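Local coordinates for protein tRNA (Adenine(22)-N(1))-methyltransferase (Mycoplasma capricolum subsp. capricolum, PDB 6QE6) that probably methylates the N1 atom of adenine 22 in tRNA, and is seen here holding the cofactor product S-adenosyl-L-homocysteine, at residues Q118-I123 / Y134-N139; K125-K130 / I174-Y179; R146-A149 / N153-I156. All coordinates share one frame; numbering follows the deposited sequence.

How the contacts relate
Contact 1 comes first from the N terminus: it closes the short connection between helix 117-124 and strand 133-138, bringing the helix down on the sheet. Contact 2 starts inside that connection, at 125-130, but finds its partner far later, at 174-179, so the two cross, and the loop that follows the helix is tied to the end of strand 168-175. Contact 3 opens after contact 1 has closed and falls wholly within the span of contact 2; it joins helix 143-151 to the start of strand 155-163. Strands 133-138, 168-175 and 155-163 are successive neighbours in one sheet, and the Trp148 ring of contact 3 packs against Tyr134 and Leu121 of contact 1.

Contact 1 of 3, residues Q118-I123 / Y134-N139; sequences QTILEI and YIICSN
No ring or other flat group takes part where Ile120 meets Ile136 and Ser138, so there are no faces or edges to match: the contact is made of methyl and methylene groups. Within 118-123, Ile120 makes the contact. Its CG1 lies anti to the carbonyl carbon and chi2 is extended (166°), which carries CD1 outward to the strand. There CD1 rests against the CG2 branch of Ile136 at 3.5 Å and reaches Ser138 CB at 3.7 Å. The CG2 branches of the two isoleucines come within 4.1 Å, the side chains lying alongside and running opposite ways. Beta-branched isoleucine suits a strand facing a helix, since it presents a broad apolar flank close to the backbone; small Ser138 lets the longer Ile120 come in above it. Ser138 OG is hydrogen-bonded to Thr140 O and to Ser117 OG at the start of the same helix. Ile112, Leu115 and Leu145 also pack against Ile120. This is the helix-on-sheet layer of a beta-alpha-beta crossover, strand 109-115 to helix 117-124 to strand 133-138, in a Rossmann-like methyltransferase domain, and Ile123 on the same helix touches the bound S-adenosyl-L-homocysteine. With no hydrogen bond between 118-123 and 134-139, the contact rests on buried hydrocarbon and shape, while the polar tie of helix to strand is made next door, by Ser117 OG and Ser138 OG.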
# COMPACT_ATOMS: atom_id res chain seq x y z
N GLN A 118 7.12 6.28 3.05
CA GLN A 118 7.69 6.80 4.29
C GLN A 118 6.61 6.97 5.35
O GLN A 118 6.72 6.43 6.46
CB GLN A 118 8.40 8.11 4.01
CG GLN A 118 9.69 8.33 4.76
CD GLN A 118 10.65 9.19 3.97
OE1 GLN A 118 11.59 8.68 3.34
NE2 GLN A 118 10.40 10.50 3.95
N THR A 119 5.54 7.70 5.01
CA THR A 119 4.40 7.86 5.92
C THR A 119 3.83 6.51 6.34
O THR A 119 3.48 6.31 7.51
CB THR A 119 3.30 8.69 5.24
OG1 THR A 119 3.87 9.85 4.65
CG2 THR A 119 2.22 9.09 6.26
N ILE A 120 3.71 5.58 5.38
CA ILE A 120 3.09 4.30 5.65
C ILE A 120 3.95 3.49 6.62
O ILE A 120 3.44 2.90 7.58
CB ILE A 120 2.85 3.54 4.34
CG1 ILE A 120 1.70 4.20 3.55
CG2 ILE A 120 2.51 2.10 4.63
CD1 ILE A 120 1.63 3.75 2.13
N LEU A 121 5.26 3.45 6.37
CA LEU A 121 6.15 2.72 7.26
C LEU A 121 6.05 3.24 8.69
O LEU A 121 6.03 2.46 9.64
CB LEU A 121 7.59 2.80 6.75
CG LEU A 121 8.69 2.12 7.56
CD1 LEU A 121 8.51 0.62 7.58
CD2 LEU A 121 10.07 2.47 6.98
N GLU A 122 5.97 4.57 8.86
CA GLU A 122 5.84 5.13 10.20
C GLU A 122 4.53 4.70 10.87
O GLU A 122 4.51 4.37 12.06
CB GLU A 122 5.94 6.66 10.14
CG GLU A 122 5.33 7.40 11.36
CD GLU A 122 3.89 7.96 11.12
OE1 GLU A 122 3.57 8.37 9.96
OE2 GLU A 122 3.09 8.00 12.11
N ILE A 123 3.42 4.72 10.12
CA ILE A 123 2.17 4.18 10.64
C ILE A 123 2.34 2.73 11.09
O ILE A 123 1.79 2.31 12.12
CB ILE A 123 1.06 4.33 9.59
CG1 ILE A 123 0.78 5.82 9.36
CG2 ILE A 123 -0.20 3.53 10.00
CD1 ILE A 123 -0.34 6.09 8.39
N TYR A 134 -2.58 -6.43 5.91
CA TYR A 134 -2.55 -5.09 5.35
C TYR A 134 -2.75 -5.20 3.85
O TYR A 134 -2.22 -6.11 3.21
CB TYR A 134 -1.23 -4.38 5.62
CG TYR A 134 -1.03 -4.04 7.07
CD1 TYR A 134 -1.54 -2.86 7.60
CD2 TYR A 134 -0.36 -4.91 7.93
CE1 TYR A 134 -1.38 -2.54 8.92
CE2 TYR A 134 -0.19 -4.60 9.26
CZ TYR A 134 -0.70 -3.42 9.75
OH TYR A 134 -0.53 -3.11 11.07
N ILE A 135 -3.54 -4.28 3.31
CA ILE A 135 -3.46 -3.95 1.89
C ILE A 135 -3.04 -2.50 1.80
O ILE A 135 -3.75 -1.61 2.28
CB ILE A 135 -4.79 -4.20 1.16
CG1 ILE A 135 -5.26 -5.63 1.42
CG2 ILE A 135 -4.62 -3.88 -0.34
CD1 ILE A 135 -6.65 -5.88 0.94
N ILE A 136 -1.89 -2.26 1.18
CA ILE A 136 -1.34 -0.92 1.04
C ILE A 136 -1.28 -0.55 -0.43
O ILE A 136 -0.91 -1.37 -1.28
CB ILE A 136 0.04 -0.84 1.71
CG1 ILE A 136 -0.14 -0.99 3.23
CG2 ILE A 136 0.76 0.44 1.31
CD1 ILE A 136 0.97 -1.75 3.92
N CYS A 137 -1.69 0.68 -0.74
CA CYS A 137 -1.58 1.25 -2.08
C CYS A 137 -0.76 2.53 -1.94
O CYS A 137 -1.31 3.63 -1.78
CB CYS A 137 -2.98 1.52 -2.68
SG CYS A 137 -2.93 2.08 -4.39
N SER A 138 0.56 2.39 -2.00
CA SER A 138 1.47 3.52 -1.85
C SER A 138 1.66 4.25 -3.17
O SER A 138 1.63 3.65 -4.25
CB SER A 138 2.83 3.03 -1.33
OG SER A 138 3.68 4.12 -1.06
N ASN A 139 1.88 5.56 -3.08
CA ASN A 139 2.19 6.34 -4.27
C ASN A 139 3.69 6.59 -4.42
O ASN A 139 4.09 7.45 -5.22
CB ASN A 139 1.42 7.66 -4.27
CG ASN A 139 1.65 8.47 -3.02
OD1 ASN A 139 2.78 8.54 -2.52
ND2 ASN A 139 0.59 9.11 -2.51

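Contact 2 of 3, residues K125-K130 / I174-Y179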
# COMPACT_ATOMS: atom_id res chain seq x y z
N LYS A 125 4.73 1.34 12.52
CA LYS A 125 5.36 1.20 13.83
C LYS A 125 4.35 0.80 14.92
O LYS A 125 4.73 0.15 15.90
CB LYS A 125 6.09 2.49 14.23
CG LYS A 125 7.29 2.84 13.32
CD LYS A 125 8.13 1.60 13.00
CE LYS A 125 8.55 1.53 11.51
NZ LYS A 125 9.58 2.57 11.10
N ASN A 126 3.08 1.18 14.76
CA ASN A 126 2.03 0.81 15.70
C ASN A 126 1.23 -0.40 15.24
O ASN A 126 0.04 -0.51 15.56
CB ASN A 126 1.09 1.98 15.96
CG ASN A 126 1.70 3.00 16.88
OD1 ASN A 126 2.50 2.65 17.74
ND2 ASN A 126 1.34 4.26 16.71
N ASP A 127 1.85 -1.30 14.48
CA ASP A 127 1.19 -2.56 14.17
C ASP A 127 0.81 -3.27 15.47
O ASP A 127 1.52 -3.19 16.47
CB ASP A 127 2.11 -3.43 13.31
CG ASP A 127 1.45 -4.72 12.82
OD1 ASP A 127 0.21 -4.74 12.58
OD2 ASP A 127 2.18 -5.72 12.67
N HIS A 128 -0.32 -3.95 15.44
CA HIS A 128 -0.94 -4.47 16.64
C HIS A 128 -1.41 -5.88 16.35
O HIS A 128 -1.70 -6.23 15.19
CB HIS A 128 -2.09 -3.55 17.08
CG HIS A 128 -2.58 -3.79 18.47
ND1 HIS A 128 -3.39 -4.86 18.80
CD2 HIS A 128 -2.41 -3.08 19.62
CE1 HIS A 128 -3.68 -4.82 20.09
NE2 HIS A 128 -3.09 -3.75 20.61
N GLN A 129 -1.47 -6.71 17.40
CA GLN A 129 -1.86 -8.10 17.22
C GLN A 129 -3.33 -8.25 16.83
O GLN A 129 -3.72 -9.31 16.33
CB GLN A 129 -1.53 -8.88 18.49
CG GLN A 129 -2.70 -9.00 19.47
CD GLN A 129 -3.58 -10.22 19.17
OE1 GLN A 129 -3.09 -11.22 18.64
NE2 GLN A 129 -4.88 -10.12 19.49
N LYS A 130 -4.15 -7.21 17.02
CA LYS A 130 -5.52 -7.23 16.52
C LYS A 130 -5.60 -7.28 15.00
O LYS A 130 -6.66 -7.64 14.46
CB LYS A 130 -6.28 -6.00 17.01
CG LYS A 130 -6.53 -5.95 18.50
CD LYS A 130 -7.24 -4.68 18.87
CE LYS A 130 -7.69 -4.70 20.30
NZ LYS A 130 -8.53 -3.52 20.63
N ILE A 174 -0.01 -7.77 2.66
CA ILE A 174 0.82 -8.42 3.66
C ILE A 174 -0.09 -9.27 4.55
O ILE A 174 -1.04 -8.75 5.15
CB ILE A 174 1.62 -7.40 4.48
CG1 ILE A 174 2.51 -6.58 3.55
CG2 ILE A 174 2.44 -8.10 5.57
CD1 ILE A 174 3.15 -5.40 4.23
N ASN A 175 0.20 -10.59 4.60
CA ASN A 175 -0.52 -11.55 5.42
C ASN A 175 0.36 -11.94 6.61
O ASN A 175 1.30 -12.72 6.45
CB ASN A 175 -0.90 -12.80 4.62
CG ASN A 175 -1.70 -13.81 5.45
OD1 ASN A 175 -1.96 -13.60 6.64
ND2 ASN A 175 -2.11 -14.92 4.82
N LYS A 176 0.01 -11.42 7.79
CA LYS A 176 0.85 -11.60 8.97
C LYS A 176 0.82 -13.02 9.51
O LYS A 176 1.71 -13.40 10.28
CB LYS A 176 0.43 -10.63 10.08
CG LYS A 176 0.65 -9.16 9.73
CD LYS A 176 -0.06 -8.25 10.71
CE LYS A 176 0.50 -8.44 12.11
NZ LYS A 176 -0.18 -7.55 13.08
N ASN A 177 -0.14 -13.82 9.09
CA ASN A 177 -0.27 -15.17 9.61
C ASN A 177 0.42 -16.21 8.74
O ASN A 177 0.29 -17.41 8.99
CB ASN A 177 -1.75 -15.52 9.79
CG ASN A 177 -2.35 -14.76 10.95
OD1 ASN A 177 -1.92 -14.90 12.10
ND2 ASN A 177 -3.35 -13.92 10.65
N LYS A 178 1.14 -15.77 7.71
CA LYS A 178 1.95 -16.67 6.91
C LYS A 178 3.38 -16.13 6.86
O LYS A 178 3.61 -14.93 7.04
CB LYS A 178 1.36 -16.87 5.52
CG LYS A 178 0.03 -17.63 5.54
CD LYS A 178 -0.36 -18.13 4.15
CE LYS A 178 -1.66 -18.96 4.20
NZ LYS A 178 -2.86 -18.26 3.60
N TYR A 179 4.32 -17.05 6.67
CA TYR A 179 5.74 -16.74 6.67
C TYR A 179 6.13 -15.95 5.42
O TYR A 179 5.61 -16.16 4.32
CB TYR A 179 6.56 -18.03 6.72
CG TYR A 179 6.59 -18.66 8.10
CD1 TYR A 179 6.70 -17.86 9.23
CD2 TYR A 179 6.50 -20.04 8.26
CE1 TYR A 179 6.72 -18.43 10.50
CE2 TYR A 179 6.53 -20.62 9.53
CZ TYR A 179 6.64 -19.80 10.64
OH TYR A 179 6.68 -20.35 11.91
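Asp127 and Lys176 reach out to one another from the two segments and form a salt bridge, the tight centre of this contact between the loop after helix 117-124 and the type I turn at the end of strand 168-175. Lys176 NZ donates to Asp127 OD1 at 2.9 Å, arriving on the syn side but 27° out of the carboxylate plane, and makes a weak second bond to OD2 at 3.0 Å. The lysine chain bends at chi3 (62°), which turns its last carbons toward the carboxylate, and CE comes within 3.2 Å of Asp127 OD2. Lysine's length suits it to reach from the turn to the loop. NZ also donates to Ile131 O; His128 O is near NZ as well, but at an angle too poor for a hydrogen bond. On the aspartate side, Tyr134 OH is a further partner of OD1, modelled so short that its exact geometry is doubtful, and Trp148 and Tyr154 pack beside the Asp127 side chain.

Away from this pair the contact is loose. The CB atoms of His128 and Gln129 point away from the turn, and exposed Gln129 merely brushes NZ through its CA. His128 instead orders its own loop: ND1 accepts from Lys130 N at 3.0 Å, in the ring plane. On the other side, Asn175 OD1 accepts from Asn177 N at 3.1 Å, an Asx turn set within the type I turn, and Asn177 ND2 bonds weakly to Ser132 OG. The contact thus hangs on one charged pair at the surface, whose opposite charges probably stabilise each other, while the bond from NZ to Ile131 O helps to hold the ammonium in place.

Contact 3 of 3, residues R146-A149 / N153-I156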
# COMPACT_ATOMS: atom_id res chain seq x y z
N ARG A 146 8.58 -3.71 1.87
CA ARG A 146 8.90 -5.12 1.68
C ARG A 146 9.94 -5.57 2.70
O ARG A 146 9.86 -6.68 3.24
CB ARG A 146 9.37 -5.35 0.24
CG ARG A 146 8.22 -5.34 -0.78
CD ARG A 146 8.61 -5.79 -2.20
NE ARG A 146 9.43 -4.76 -2.80
CZ ARG A 146 9.05 -3.96 -3.79
NH1 ARG A 146 7.86 -4.06 -4.36
NH2 ARG A 146 9.91 -3.04 -4.21
N LEU A 147 10.92 -4.71 2.99
CA LEU A 147 11.90 -4.98 4.04
C LEU A 147 11.21 -5.19 5.38
O LEU A 147 11.56 -6.09 6.15
CB LEU A 147 12.88 -3.82 4.12
CG LEU A 147 14.36 -4.01 4.46
CD1 LEU A 147 14.89 -5.36 3.99
CD2 LEU A 147 15.15 -2.87 3.80
N TRP A 148 10.24 -4.33 5.68
CA TRP A 148 9.45 -4.47 6.88
C TRP A 148 8.77 -5.83 6.93
O TRP A 148 8.89 -6.56 7.93
CB TRP A 148 8.42 -3.35 6.94
CG TRP A 148 7.61 -3.38 8.17
CD1 TRP A 148 7.97 -2.91 9.40
CD2 TRP A 148 6.29 -3.92 8.31
NE1 TRP A 148 6.95 -3.13 10.30
CE2 TRP A 148 5.91 -3.75 9.66
CE3 TRP A 148 5.40 -4.54 7.44
CZ2 TRP A 148 4.66 -4.15 10.15
CZ3 TRP A 148 4.16 -4.95 7.92
CH2 TRP A 148 3.81 -4.75 9.27
N ALA A 149 8.06 -6.21 5.86
CA ALA A 149 7.42 -7.53 5.84
C ALA A 149 8.44 -8.64 6.02
O ALA A 149 8.22 -9.56 6.81
CB ALA A 149 6.63 -7.74 4.54
N ASN A 153 9.00 -11.42 9.03
CA ASN A 153 8.62 -12.75 8.56
C ASN A 153 7.12 -12.83 8.25
O ASN A 153 6.46 -13.84 8.51
CB ASN A 153 9.04 -13.83 9.56
CG ASN A 153 9.40 -15.14 8.90
OD1 ASN A 153 9.23 -15.31 7.69
ND2 ASN A 153 9.91 -16.09 9.69
N TYR A 154 6.58 -11.77 7.67
CA TYR A 154 5.21 -11.75 7.16
C TYR A 154 5.22 -12.06 5.66
O TYR A 154 6.11 -11.63 4.92
CB TYR A 154 4.56 -10.38 7.39
CG TYR A 154 4.47 -9.92 8.83
CD1 TYR A 154 4.33 -10.83 9.88
CD2 TYR A 154 4.50 -8.56 9.14
CE1 TYR A 154 4.23 -10.40 11.20
CE2 TYR A 154 4.40 -8.11 10.46
CZ TYR A 154 4.27 -9.03 11.48
OH TYR A 154 4.18 -8.58 12.79
N LEU A 155 4.21 -12.79 5.22
CA LEU A 155 4.02 -13.04 3.81
C LEU A 155 3.64 -11.76 3.06
O LEU A 155 2.81 -10.97 3.53
CB LEU A 155 2.94 -14.09 3.61
CG LEU A 155 2.59 -14.39 2.16
CD1 LEU A 155 3.83 -14.86 1.38
CD2 LEU A 155 1.47 -15.41 2.09
N ILE A 156 4.28 -11.55 1.91
CA ILE A 156 3.80 -10.61 0.91
C ILE A 156 2.90 -11.42 -0.03
O ILE A 156 3.39 -12.12 -0.93
CB ILE A 156 4.95 -9.91 0.19
CG1 ILE A 156 5.75 -9.09 1.21
CG2 ILE A 156 4.44 -8.99 -0.88
CD1 ILE A 156 7.09 -8.57 0.70
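Ala149 O receives the N-H of Tyr154 at 2.9 Å, in a fairly straight bond (161°) whose donor is tilted from the carbonyl plane; Asn153 N lies 3.0 Å from the same oxygen. This is the Schellman motif that ends helix 143-151 and turns the chain into strand 155-163. Asn153, with positive phi, makes the turn; asparagine tolerates that backbone shape better than most residues, and its OD1 is held by Ser180 N.

Past the turn the chain doubles back along the helix. Trp148 and Tyr154 form an offset edge-to-face pair, with ring centroids 5.3 Å apart and planes at 64°. The edge of the tyrosine, through CE2, meets Trp148 CH2 at 3.6 Å, and Tyr154 CD2 lies near Trp148 CZ3. Trp148 CG stands anti to its own N (chi1 -177°), which brings the end of the indole close to the tyrosine and to Ile174; His152 meets both rings. Flat aromatic rings suit this position because an edge can lie against a face, whereas the compact methyl of Ala149 lets the strand come close: its CB touches Ile156 CG1 at 3.7 Å. Arg146 plays two parts. Its guanidinium leads off to a salt bridge with Glu159 and to Ile188 O, while the aliphatic beginning of its chain crosses Ile156 at about a right angle, bringing CG to 3.7 Å from the CD1 methyl.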